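Local coordinates for succinyl-CoA ligase (ADP-forming) subunit alpha (Methanosaeta concilii, PDB 6HXI), which binds coenzyme A and combines, in a subunit of a larger assembly, a CoA-ligase region with a citrate synthase-like C-terminal region, at residues F31-K36 with P334-D339; M144-F149 with D194-G199; A163-R168 with F328-V333; P169-F174 with I225-C230. All blocks are in the same frame, centred on the assembly; numbering follows the deposited sequence.

How the interactions relate
Interactions 2 and 4 are core contacts within the same mixed sheet: M144-F149 pairs antiparallel with strand 196-201, whose other edge adjoins strand 172-176, and this in turn pairs in parallel with strand 227-233 in interaction 4. Both rest on backbone hydrogen bonds, flanked in interaction 4 by apolar side chains and in interaction 2 by an apolar side and one with a buried carboxylate. Interactions 1 and 3 lie nearer the surface, where F328-V333 and P334-D339, consecutive parts of one extended run, pass over the turn of A163-R168 and the end of helix 22-34, respectively. Interaction 1 is apolar without a hydrogen bond, whereas interaction 3 depends on a salt-bridge network.

Interaction 1: F31-K36 with P334-D339; sequences FDYVCK and PRIPTD
V34 packs tightly against P334, with CB of V34 3.7 Å from CB of P334, and the proline CG comes to 3.3 Å from the carbonyl O of V34. A proline suits this place because its compact apolar ring can lie against the end of the helix. Beside it, CG1 of V34 stands 3.8 Å from CG1 of I336, the two side chains crossing at about a right angle. V34 CG1 is anti to the carbonyl carbon (chi1 -64°), which carries it to the isoleucine; V34 also touches I158 of helix 158-163. The Y33 ring joins this packed part, crossing I336 obliquely with its CD2 3.6 Å from I336 CG1. All this takes place where helix 22-34 closes in a Schellman motif, with K36 at positive phi and its N bonded to the O of Y33 at 3.1 Å. Toward solvent the contact loosens at R335: its carbonyl O lies at the tyrosine ring edge, 4.1 Å from Y33 CE2, and its side chain starts away from the helix, exposed and poorly ordered. Further on, T338 and D339 extend a parallel beta ladder into the second subunit, where D339 forms a salt bridge with R350 of that chain.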
loop_
_atom_site.group_PDB
_atom_site.type_symbol
_atom_site.label_atom_id
_atom_site.label_comp_id
_atom_site.label_asym_id
_atom_site.label_seq_id
_atom_site.Cartn_x
_atom_site.Cartn_y
_atom_site.Cartn_z
ATOM N N PHE B 31 17.468 25.173 35.441
ATOM C CA PHE B 31 17.725 26.045 36.591
ATOM C C PHE B 31 16.792 25.674 37.748
ATOM O O PHE B 31 17.251 25.519 38.865
ATOM C CB PHE B 31 17.546 27.521 36.200
ATOM C CG PHE B 31 17.958 28.493 37.282
ATOM C CD1 PHE B 31 19.281 28.561 37.718
ATOM C CD2 PHE B 31 17.026 29.338 37.870
ATOM C CE1 PHE B 31 19.667 29.477 38.714
ATOM C CE2 PHE B 31 17.411 30.242 38.879
ATOM C CZ PHE B 31 18.729 30.309 39.282
ATOM N N ASP B 32 15.504 25.457 37.453
ATOM C CA ASP B 32 14.513 25.050 38.434
ATOM C C ASP B 32 14.957 23.741 39.086
ATOM O O ASP B 32 14.933 23.633 40.303
ATOM C CB ASP B 32 13.134 24.874 37.768
ATOM C CG ASP B 32 12.602 26.082 37.027
ATOM O OD1 ASP B 32 12.965 27.229 37.406
ATOM O OD2 ASP B 32 11.814 25.891 36.081
ATOM N N TYR B 33 15.435 22.782 38.274
ATOM C CA TYR B 33 15.939 21.511 38.767
ATOM C C TYR B 33 17.155 21.675 39.748
ATOM O O TYR B 33 17.093 21.144 40.859
ATOM C CB TYR B 33 16.275 20.568 37.602
ATOM C CG TYR B 33 16.692 19.201 38.074
ATOM C CD1 TYR B 33 15.746 18.268 38.482
ATOM C CD2 TYR B 33 18.034 18.846 38.138
ATOM C CE1 TYR B 33 16.130 17.013 38.964
ATOM C CE2 TYR B 33 18.431 17.596 38.606
ATOM C CZ TYR B 33 17.475 16.686 39.026
ATOM O OH TYR B 33 17.864 15.455 39.475
ATOM N N VAL B 34 18.228 22.399 39.330
ATOM C CA VAL B 34 19.436 22.610 40.140
ATOM C C VAL B 34 19.162 23.463 41.401
ATOM O O VAL B 34 19.913 23.360 42.357
ATOM C CB VAL B 34 20.670 23.135 39.352
ATOM C CG1 VAL B 34 21.155 22.121 38.321
ATOM C CG2 VAL B 34 20.418 24.500 38.719
ATOM N N CYS B 35 18.072 24.262 41.409
ATOM C CA CYS B 35 17.642 25.082 42.548
ATOM C C CYS B 35 16.792 24.305 43.529
ATOM O O CYS B 35 16.405 24.844 44.571
ATOM C CB CYS B 35 16.916 26.330 42.060
ATOM S SG CYS B 35 17.992 27.497 41.206
ATOM N N LYS B 36 16.473 23.043 43.173
ATOM C CA LYS B 36 15.672 22.107 43.964
ATOM C C LYS B 36 14.224 22.580 44.094
ATOM O O LYS B 36 13.580 22.308 45.109
ATOM C CB LYS B 36 16.327 21.802 45.344
ATOM C CG LYS B 36 17.748 21.258 45.253
ATOM C CD LYS B 36 18.195 20.627 46.568
ATOM C CE LYS B 36 18.888 19.293 46.362
ATOM N NZ LYS B 36 17.973 18.238 45.822
ATOM N N PRO B 334 24.878 21.171 42.845
ATOM C CA PRO B 334 23.968 20.362 42.014
ATOM C C PRO B 334 24.611 19.758 40.751
ATOM O O PRO B 334 25.708 20.174 40.341
ATOM C CB PRO B 334 22.816 21.326 41.699
ATOM C CG PRO B 334 23.114 22.601 42.458
ATOM C CD PRO B 334 24.564 22.607 42.740
ATOM N N ARG B 335 23.936 18.744 40.146
ATOM C CA ARG B 335 24.481 18.053 38.979
ATOM C C ARG B 335 23.424 17.581 37.983
ATOM O O ARG B 335 22.446 16.918 38.357
ATOM C CB ARG B 335 25.356 16.882 39.445
ATOM C CG ARG B 335 26.390 16.405 38.430
ATOM C CD ARG B 335 27.606 15.781 39.113
ATOM N NE ARG B 335 27.320 14.498 39.767
ATOM C CZ ARG B 335 27.272 14.315 41.085
ATOM N NH1 ARG B 335 27.482 15.331 41.912
ATOM N NH2 ARG B 335 27.015 13.113 41.584
ATOM N N ILE B 336 23.632 17.936 36.706
ATOM C CA ILE B 336 22.783 17.548 35.574
ATOM C C ILE B 336 23.700 16.853 34.537
ATOM O O ILE B 336 24.790 17.367 34.243
ATOM C CB ILE B 336 21.982 18.751 34.949
ATOM C CG1 ILE B 336 20.811 19.191 35.857
ATOM C CG2 ILE B 336 21.458 18.439 33.517
ATOM C CD1 ILE B 336 19.809 20.258 35.236
ATOM N N PRO B 337 23.292 15.701 33.968
ATOM C CA PRO B 337 24.141 15.055 32.950
ATOM C C PRO B 337 24.278 15.909 31.703
ATOM O O PRO B 337 23.425 16.756 31.418
ATOM C CB PRO B 337 23.400 13.755 32.623
ATOM C CG PRO B 337 22.380 13.580 33.669
ATOM C CD PRO B 337 22.042 14.942 34.185
ATOM N N THR B 338 25.371 15.703 30.966
ATOM C CA THR B 338 25.654 16.415 29.720
ATOM C C THR B 338 24.600 16.005 28.709
ATOM O O THR B 338 24.180 14.855 28.712
ATOM C CB THR B 338 27.057 16.032 29.222
ATOM O OG1 THR B 338 27.994 16.416 30.218
ATOM C CG2 THR B 338 27.428 16.680 27.883
ATOM N N ASP B 339 24.164 16.948 27.859
ATOM C CA ASP B 339 23.234 16.659 26.793
ATOM C C ASP B 339 23.978 15.786 25.788
ATOM O O ASP B 339 25.173 15.981 25.554
ATOM C CB ASP B 339 22.731 17.956 26.149
ATOM C CG ASP B 339 21.739 18.709 27.013
ATOM O OD1 ASP B 339 20.847 18.062 27.583
ATOM O OD2 ASP B 339 21.839 19.959 27.092
#

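Interaction 2: M144-F149 with D194-G199; sequences MTAGAF and DGIYEG
Antiparallel pairing of strands 143-145 and 196-201 joins M144-F149 to D194-G199 near one margin of the mixed sheet. M144 and G199 form a hydrogen-bonded pair: M144 N gives its hydrogen to G199 O at 2.8 Å, and G199 N returns one to M144 O, also at 2.8 Å, both nearly along the C=O axis. Next comes the non-hydrogen-bonded pair T145 and E198, after which A146 N reaches Y197 O at 2.8 Å in the carbonyl plane. The close backbones also bring the CA of E198 to 3.3 Å from M144 O, a CA-H...O contact. On the far side of strand 143-145, toward strand 149-150, a classic beta bulge sets A148 and F149 both facing T145, whose O accepts from the N of each; G147 takes the positive phi that glycine tolerates well.

The sheet faces differ in character. On that of M144, the thioether chain lies against F31 and F186, and G199 has no side chain to compete. I196 also touches F186, and its tip, CD1, rests 4.0 Å from A146 CB. On the other face, T145 OG1, beside the backbone N (chi1 -58°), stands 2.9 Å from E198 OE2, while T145 CG2 lies beside the Y197 ring. F9 O is a second acceptor within reach of the same hydroxyl, so which one receives its single proton is not settled. The salt bridge of E198 OE1 with R218 would favour the carboxylate form in this buried place.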
loop_
_atom_site.group_PDB
_atom_site.type_symbol
_atom_site.label_atom_id
_atom_site.label_comp_id
_atom_site.label_asym_id
_atom_site.label_seq_id
_atom_site.Cartn_x
_atom_site.Cartn_y
_atom_site.Cartn_z
ATOM N N MET B 144 17.320 37.442 36.737
ATOM C CA MET B 144 17.064 36.276 37.573
ATOM C C MET B 144 17.129 36.558 39.051
ATOM O O MET B 144 17.784 37.506 39.459
ATOM C CB MET B 144 17.996 35.090 37.206
ATOM C CG MET B 144 19.483 35.315 37.399
ATOM S SD MET B 144 20.344 33.794 37.953
ATOM C CE MET B 144 19.979 32.653 36.636
ATOM N N THR B 145 16.447 35.727 39.844
ATOM C CA THR B 145 16.504 35.686 41.306
ATOM C C THR B 145 17.267 34.380 41.548
ATOM O O THR B 145 16.788 33.303 41.155
ATOM C CB THR B 145 15.109 35.686 41.973
ATOM O OG1 THR B 145 14.380 36.850 41.576
ATOM C CG2 THR B 145 15.199 35.653 43.499
ATOM N N ALA B 146 18.476 34.474 42.115
ATOM C CA ALA B 146 19.321 33.326 42.392
ATOM C C ALA B 146 18.621 32.313 43.295
ATOM O O ALA B 146 18.009 32.679 44.288
ATOM C CB ALA B 146 20.623 33.776 43.002
ATOM N N GLY B 147 18.635 31.065 42.874
ATOM C CA GLY B 147 17.979 29.970 43.569
ATOM C C GLY B 147 16.469 29.936 43.458
ATOM O O GLY B 147 15.848 29.102 44.115
ATOM N N ALA B 148 15.851 30.801 42.623
ATOM C CA ALA B 148 14.389 30.871 42.515
ATOM C C ALA B 148 13.807 30.853 41.086
ATOM O O ALA B 148 12.940 30.028 40.808
ATOM C CB ALA B 148 13.876 32.087 43.261
ATOM N N PHE B 149 14.239 31.770 40.203
ATOM C CA PHE B 149 13.691 31.874 38.843
ATOM C C PHE B 149 14.681 32.526 37.901
ATOM O O PHE B 149 15.397 33.448 38.297
ATOM C CB PHE B 149 12.378 32.713 38.864
ATOM C CG PHE B 149 11.650 32.886 37.551
ATOM C CD1 PHE B 149 10.717 31.946 37.126
ATOM C CD2 PHE B 149 11.878 34.000 36.751
ATOM C CE1 PHE B 149 10.034 32.110 35.908
ATOM C CE2 PHE B 149 11.211 34.151 35.521
ATOM C CZ PHE B 149 10.290 33.208 35.110
ATOM N N ASP B 194 29.079 37.210 48.468
ATOM C CA ASP B 194 28.300 35.971 48.590
ATOM C C ASP B 194 27.405 35.764 47.357
ATOM O O ASP B 194 26.574 34.862 47.327
ATOM C CB ASP B 194 27.519 35.872 49.909
ATOM C CG ASP B 194 26.595 37.022 50.272
ATOM O OD1 ASP B 194 26.459 37.966 49.452
ATOM O OD2 ASP B 194 26.018 36.991 51.386
ATOM N N GLY B 195 27.606 36.610 46.348
ATOM C CA GLY B 195 26.889 36.545 45.087
ATOM C C GLY B 195 25.615 37.357 45.049
ATOM O O GLY B 195 25.226 37.975 46.045
ATOM N N ILE B 196 24.966 37.359 43.892
ATOM C CA ILE B 196 23.705 38.070 43.724
ATOM C C ILE B 196 22.545 37.371 44.434
ATOM O O ILE B 196 22.492 36.148 44.532
ATOM C CB ILE B 196 23.325 38.381 42.233
ATOM C CG1 ILE B 196 23.103 37.111 41.397
ATOM C CG2 ILE B 196 24.319 39.312 41.557
ATOM C CD1 ILE B 196 21.726 36.932 40.840
ATOM N N TYR B 197 21.606 38.178 44.901
ATOM C CA TYR B 197 20.317 37.736 45.382
ATOM C C TYR B 197 19.469 37.756 44.078
ATOM O O TYR B 197 18.890 36.740 43.694
ATOM C CB TYR B 197 19.742 38.735 46.404
ATOM C CG TYR B 197 18.347 38.372 46.855
ATOM C CD1 TYR B 197 17.230 38.795 46.140
ATOM C CD2 TYR B 197 18.141 37.573 47.977
ATOM C CE1 TYR B 197 15.942 38.412 46.512
ATOM C CE2 TYR B 197 16.856 37.202 48.372
ATOM C CZ TYR B 197 15.759 37.634 47.642
ATOM O OH TYR B 197 14.483 37.290 48.028
ATOM N N GLU B 198 19.464 38.916 43.386
ATOM C CA GLU B 198 18.725 39.163 42.154
ATOM C C GLU B 198 19.562 40.025 41.197
ATOM O O GLU B 198 20.335 40.879 41.639
ATOM C CB GLU B 198 17.413 39.887 42.508
ATOM C CG GLU B 198 16.372 39.891 41.414
ATOM C CD GLU B 198 15.034 40.431 41.867
ATOM O OE1 GLU B 198 14.857 41.669 41.835
ATOM O OE2 GLU B 198 14.163 39.621 42.265
ATOM N N GLY B 199 19.368 39.816 39.907
ATOM C CA GLY B 199 20.038 40.577 38.857
ATOM C C GLY B 199 19.105 40.871 37.699
ATOM O O GLY B 199 18.358 39.986 37.288
#

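Interaction 3: A163-R168 with F328-V333; sequences ASKLYR and FDEPEV
Charge dominates the contact. E330, bent at chi2 (-61°), turns its carboxylate back so that each oxygen takes one basic partner. OE1 meets K165 NZ at 2.8 Å, the ammonium lying above the carboxylate plane. OE2 receives a weak, bent hydrogen bond from R168 NE at 3.1 Å, the two flat groups being 43° apart. Two positive charges around one carboxylate would be expected to favour its ionised form, and a long glutamate can reach both from the facing loop.

The polar network grips a type I beta turn, K165 to R168, that comes just after helix 158-163, one residue beyond its end. K165 is the C-prime residue of a Schellman motif, its positive phi turning the chain out of the helix, so that K165 and R168, three residues apart, direct their side chains to the same glutamate.

Flat groups add a second layer. F328 CZ stands over one face of the R168 guanidinium, toward its rim, and K165 O lies 3.5 Å above the opposite face, over the centre. The planes of guanidinium and ring are 77° apart, and F328 presents its edge, with R168 CD in its plane, 3.5 Å from CE2. R168 NH1 extends further to D194 O in a weak hydrogen bond.

Apolar contacts complete the seam. P331 crosses the aliphatic part of R168 at about a right angle, its CD 3.7 Å from R168 CD. P331 CG sits at the edge of the Y167 ring, 4.2 Å from CE1.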
loop_
_atom_site.group_PDB
_atom_site.type_symbol
_atom_site.label_atom_id
_atom_site.label_comp_id
_atom_site.label_asym_id
_atom_site.label_seq_id
_atom_site.Cartn_x
_atom_site.Cartn_y
_atom_site.Cartn_z
ATOM N N ALA B 163 29.256 27.360 38.323
ATOM C CA ALA B 163 30.519 28.109 38.528
ATOM C C ALA B 163 30.310 29.476 39.178
ATOM O O ALA B 163 31.176 29.938 39.921
ATOM C CB ALA B 163 31.257 28.276 37.204
ATOM N N SER B 164 29.175 30.130 38.889
ATOM C CA SER B 164 28.850 31.432 39.470
ATOM C C SER B 164 27.971 31.317 40.727
ATOM O O SER B 164 27.551 32.340 41.269
ATOM C CB SER B 164 28.235 32.355 38.424
ATOM O OG SER B 164 29.248 32.823 37.549
ATOM N N LYS B 165 27.721 30.068 41.204
ATOM C CA LYS B 165 26.935 29.772 42.406
ATOM C C LYS B 165 25.555 30.478 42.418
ATOM O O LYS B 165 25.121 31.023 43.436
ATOM C CB LYS B 165 27.750 30.068 43.694
ATOM C CG LYS B 165 29.040 29.262 43.849
ATOM C CD LYS B 165 29.709 29.498 45.213
ATOM C CE LYS B 165 30.683 30.654 45.200
ATOM N NZ LYS B 165 31.230 30.945 46.555
ATOM N N LEU B 166 24.883 30.456 41.277
ATOM C CA LEU B 166 23.582 31.081 41.069
ATOM C C LEU B 166 22.383 30.235 41.511
ATOM O O LEU B 166 21.256 30.714 41.454
ATOM C CB LEU B 166 23.435 31.524 39.594
ATOM C CG LEU B 166 24.416 32.635 39.141
ATOM C CD1 LEU B 166 24.420 32.773 37.644
ATOM C CD2 LEU B 166 24.109 33.986 39.830
ATOM N N TYR B 167 22.622 29.002 41.972
ATOM C CA TYR B 167 21.596 28.080 42.483
ATOM C C TYR B 167 21.201 28.418 43.951
ATOM O O TYR B 167 20.239 27.835 44.466
ATOM C CB TYR B 167 22.054 26.603 42.344
ATOM C CG TYR B 167 23.455 26.365 42.868
ATOM C CD1 TYR B 167 23.683 26.121 44.220
ATOM C CD2 TYR B 167 24.556 26.439 42.023
ATOM C CE1 TYR B 167 24.976 25.954 44.715
ATOM C CE2 TYR B 167 25.848 26.266 42.506
ATOM C CZ TYR B 167 26.056 26.033 43.853
ATOM O OH TYR B 167 27.326 25.830 44.325
ATOM N N ARG B 168 21.932 29.368 44.598
ATOM C CA ARG B 168 21.713 29.894 45.954
ATOM C C ARG B 168 21.800 31.433 45.981
ATOM O O ARG B 168 22.744 31.999 45.402
ATOM C CB ARG B 168 22.755 29.330 46.961
ATOM C CG ARG B 168 24.195 29.340 46.427
ATOM C CD ARG B 168 25.125 29.739 47.501
ATOM N NE ARG B 168 26.313 30.435 47.022
ATOM C CZ ARG B 168 26.355 31.733 46.743
ATOM N NH1 ARG B 168 25.252 32.467 46.796
ATOM N NH2 ARG B 168 27.488 32.292 46.341
ATOM N N PHE B 328 27.361 32.315 55.404
ATOM C CA PHE B 328 26.612 31.056 55.321
ATOM C C PHE B 328 27.411 29.899 54.693
ATOM O O PHE B 328 28.382 30.118 53.961
ATOM C CB PHE B 328 25.259 31.259 54.603
ATOM C CG PHE B 328 25.358 31.601 53.137
ATOM C CD1 PHE B 328 25.490 32.920 52.719
ATOM C CD2 PHE B 328 25.298 30.603 52.167
ATOM C CE1 PHE B 328 25.575 33.232 51.361
ATOM C CE2 PHE B 328 25.393 30.914 50.812
ATOM C CZ PHE B 328 25.528 32.226 50.416
ATOM N N ASP B 329 26.954 28.667 54.963
ATOM C CA ASP B 329 27.565 27.431 54.502
ATOM C C ASP B 329 27.177 27.152 53.058
ATOM O O ASP B 329 25.997 27.267 52.698
ATOM C CB ASP B 329 27.155 26.260 55.420
ATOM C CG ASP B 329 28.095 26.023 56.588
ATOM O OD1 ASP B 329 29.329 25.959 56.356
ATOM O OD2 ASP B 329 27.600 25.878 57.731
ATOM N N GLU B 330 28.174 26.784 52.231
ATOM C CA GLU B 330 27.951 26.459 50.821
ATOM C C GLU B 330 27.025 25.252 50.650
ATOM O O GLU B 330 27.377 24.166 51.125
ATOM C CB GLU B 330 29.275 26.277 50.052
ATOM C CG GLU B 330 29.971 27.591 49.699
ATOM C CD GLU B 330 29.255 28.604 48.810
ATOM O OE1 GLU B 330 29.804 29.717 48.645
ATOM O OE2 GLU B 330 28.159 28.297 48.280
ATOM N N PRO B 331 25.814 25.420 50.040
ATOM C CA PRO B 331 24.901 24.268 49.896
ATOM C C PRO B 331 25.435 23.225 48.911
ATOM O O PRO B 331 26.436 23.483 48.229
ATOM C CB PRO B 331 23.578 24.905 49.451
ATOM C CG PRO B 331 23.972 26.153 48.765
ATOM C CD PRO B 331 25.239 26.640 49.431
ATOM N N GLU B 332 24.808 22.036 48.874
ATOM C CA GLU B 332 25.243 20.941 48.006
ATOM C C GLU B 332 25.337 21.384 46.542
ATOM O O GLU B 332 24.410 22.032 46.046
ATOM C CB GLU B 332 24.337 19.708 48.169
ATOM C CG GLU B 332 24.392 19.063 49.550
ATOM C CD GLU B 332 25.715 18.445 49.975
ATOM O OE1 GLU B 332 26.192 17.514 49.283
ATOM O OE2 GLU B 332 26.257 18.871 51.021
ATOM N N VAL B 333 26.485 21.100 45.886
ATOM C CA VAL B 333 26.734 21.454 44.490
ATOM C C VAL B 333 25.840 20.565 43.583
ATOM O O VAL B 333 25.981 19.335 43.592
ATOM C CB VAL B 333 28.241 21.449 44.098
ATOM C CG1 VAL B 333 28.433 21.702 42.603
ATOM C CG2 VAL B 333 29.020 22.486 44.904
#

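Interaction 4: P169-F174 with I225-C230; sequences PGCVGF and IKMIAC
The F174 ring has A229 CB at its edge, in plane, 3.8 Å from CD1, and A229 O stands obliquely to it. L182, A185 and I189 of helix 179-192, together with Y308, also touch this side chain. With CG anti to the backbone N (chi1 -174°), the ring leans along the neighbouring strand, where the small methyl of A229 accommodates it.

Between the strands a parallel ladder runs, its short segments inclined by 27°. C171 O opens it by accepting two hydrogens, from K226 N at 3.1 Å in the carbonyl plane and from M227 N at 3.2 Å above that plane. G173 N then bonds to M227 O at 2.8 Å, nearly along the C=O axis, and A229 N to G173 O at 2.9 Å. Glycine fits at 173, since a CB there would be tight against CG2 of I225.

V172, F174, M227 and A229 share a face: V172 CG2 lies 3.9 Å from M227 SD, the two chains side by side, and V172 CG1 is 3.9 Å from A229 CB. Helices 179-192 and 308-322 pack on this face, while helix 212-221 packs on I228 on the other, and its Y219 also touches I225. This is the parallel part of a three-layer alpha/beta sandwich, with the strand order of a flavodoxin-like fold, consistent with the CoA-ligase family.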
loop_
_atom_site.group_PDB
_atom_site.type_symbol
_atom_site.label_atom_id
_atom_site.label_comp_id
_atom_site.label_asym_id
_atom_site.label_seq_id
_atom_site.Cartn_x
_atom_site.Cartn_y
_atom_site.Cartn_z
ATOM N N PRO B 169 20.897 32.133 46.717
ATOM C CA PRO B 169 21.000 33.607 46.784
ATOM C C PRO B 169 22.129 34.147 47.662
ATOM O O PRO B 169 22.556 33.507 48.625
ATOM C CB PRO B 169 19.637 34.037 47.346
ATOM C CG PRO B 169 19.187 32.883 48.169
ATOM C CD PRO B 169 19.719 31.642 47.465
ATOM N N GLY B 170 22.574 35.350 47.314
ATOM C CA GLY B 170 23.539 36.139 48.069
ATOM C C GLY B 170 22.846 37.384 48.591
ATOM O O GLY B 170 21.621 37.394 48.726
ATOM N N CYS B 171 23.600 38.453 48.836
ATOM C CA CYS B 171 23.087 39.719 49.379
ATOM C C CYS B 171 23.074 40.873 48.372
ATOM O O CYS B 171 22.661 41.980 48.733
ATOM C CB CYS B 171 23.891 40.098 50.618
ATOM S SG CYS B 171 25.512 40.823 50.245
ATOM N N VAL B 172 23.561 40.643 47.137
ATOM C CA VAL B 172 23.707 41.694 46.122
ATOM C C VAL B 172 22.495 41.842 45.203
ATOM O O VAL B 172 22.055 40.879 44.591
ATOM C CB VAL B 172 25.029 41.538 45.305
ATOM C CG1 VAL B 172 25.308 42.776 44.443
ATOM C CG2 VAL B 172 26.222 41.244 46.229
ATOM N N GLY B 173 22.019 43.076 45.078
ATOM C CA GLY B 173 20.950 43.457 44.162
ATOM C C GLY B 173 21.612 44.109 42.977
ATOM O O GLY B 173 22.201 45.176 43.121
ATOM N N PHE B 174 21.591 43.440 41.814
ATOM C CA PHE B 174 22.278 43.901 40.603
ATOM C C PHE B 174 21.370 44.378 39.447
ATOM O O PHE B 174 20.406 43.696 39.095
ATOM C CB PHE B 174 23.243 42.804 40.079
ATOM C CG PHE B 174 24.074 43.295 38.924
ATOM C CD1 PHE B 174 25.147 44.150 39.135
ATOM C CD2 PHE B 174 23.723 42.987 37.616
ATOM C CE1 PHE B 174 25.866 44.675 38.058
ATOM C CE2 PHE B 174 24.440 43.513 36.540
ATOM C CZ PHE B 174 25.510 44.343 36.766
ATOM N N ILE B 225 18.438 41.798 50.607
ATOM C CA ILE B 225 19.475 42.564 49.909
ATOM C C ILE B 225 20.082 43.606 50.867
ATOM O O ILE B 225 19.353 44.428 51.437
ATOM C CB ILE B 225 18.902 43.208 48.607
ATOM C CG1 ILE B 225 18.602 42.122 47.547
ATOM C CG2 ILE B 225 19.838 44.311 48.037
ATOM C CD1 ILE B 225 17.575 42.480 46.468
ATOM N N LYS B 226 21.422 43.571 51.022
ATOM C CA LYS B 226 22.194 44.492 51.868
ATOM C C LYS B 226 23.149 45.345 51.000
ATOM O O LYS B 226 23.746 46.303 51.482
ATOM C CB LYS B 226 23.020 43.696 52.908
ATOM C CG LYS B 226 22.332 42.474 53.516
ATOM C CD LYS B 226 21.243 42.824 54.519
ATOM C CE LYS B 226 20.653 41.593 55.149
ATOM N NZ LYS B 226 19.461 41.932 55.956
ATOM N N MET B 227 23.286 44.993 49.717
ATOM C CA MET B 227 24.225 45.639 48.808
ATOM C C MET B 227 23.605 45.844 47.427
ATOM O O MET B 227 22.974 44.921 46.902
ATOM C CB MET B 227 25.409 44.679 48.685
ATOM C CG MET B 227 26.722 45.324 48.565
ATOM S SD MET B 227 27.933 43.997 48.412
ATOM C CE MET B 227 28.827 44.596 47.056
ATOM N N ILE B 228 23.794 47.040 46.822
ATOM C CA ILE B 228 23.294 47.320 45.462
ATOM C C ILE B 228 24.484 47.559 44.511
ATOM O O ILE B 228 25.475 48.163 44.897
ATOM C CB ILE B 228 22.194 48.426 45.376
ATOM C CG1 ILE B 228 21.112 48.252 46.488
ATOM C CG2 ILE B 228 21.540 48.451 43.972
ATOM C CD1 ILE B 228 20.181 49.466 46.740
ATOM N N ALA B 229 24.428 47.000 43.310
ATOM C CA ALA B 229 25.498 47.158 42.327
ATOM C C ALA B 229 24.886 47.451 40.973
ATOM O O ALA B 229 23.931 46.781 40.589
ATOM C CB ALA B 229 26.338 45.889 42.259
ATOM N N CYS B 230 25.397 48.460 40.252
ATOM C CA CYS B 230 24.869 48.698 38.911
ATOM C C CYS B 230 25.934 49.062 37.897
ATOM O O CYS B 230 27.005 49.539 38.241
ATOM C CB CYS B 230 23.712 49.687 38.897
ATOM S SG CYS B 230 24.183 51.378 39.255
#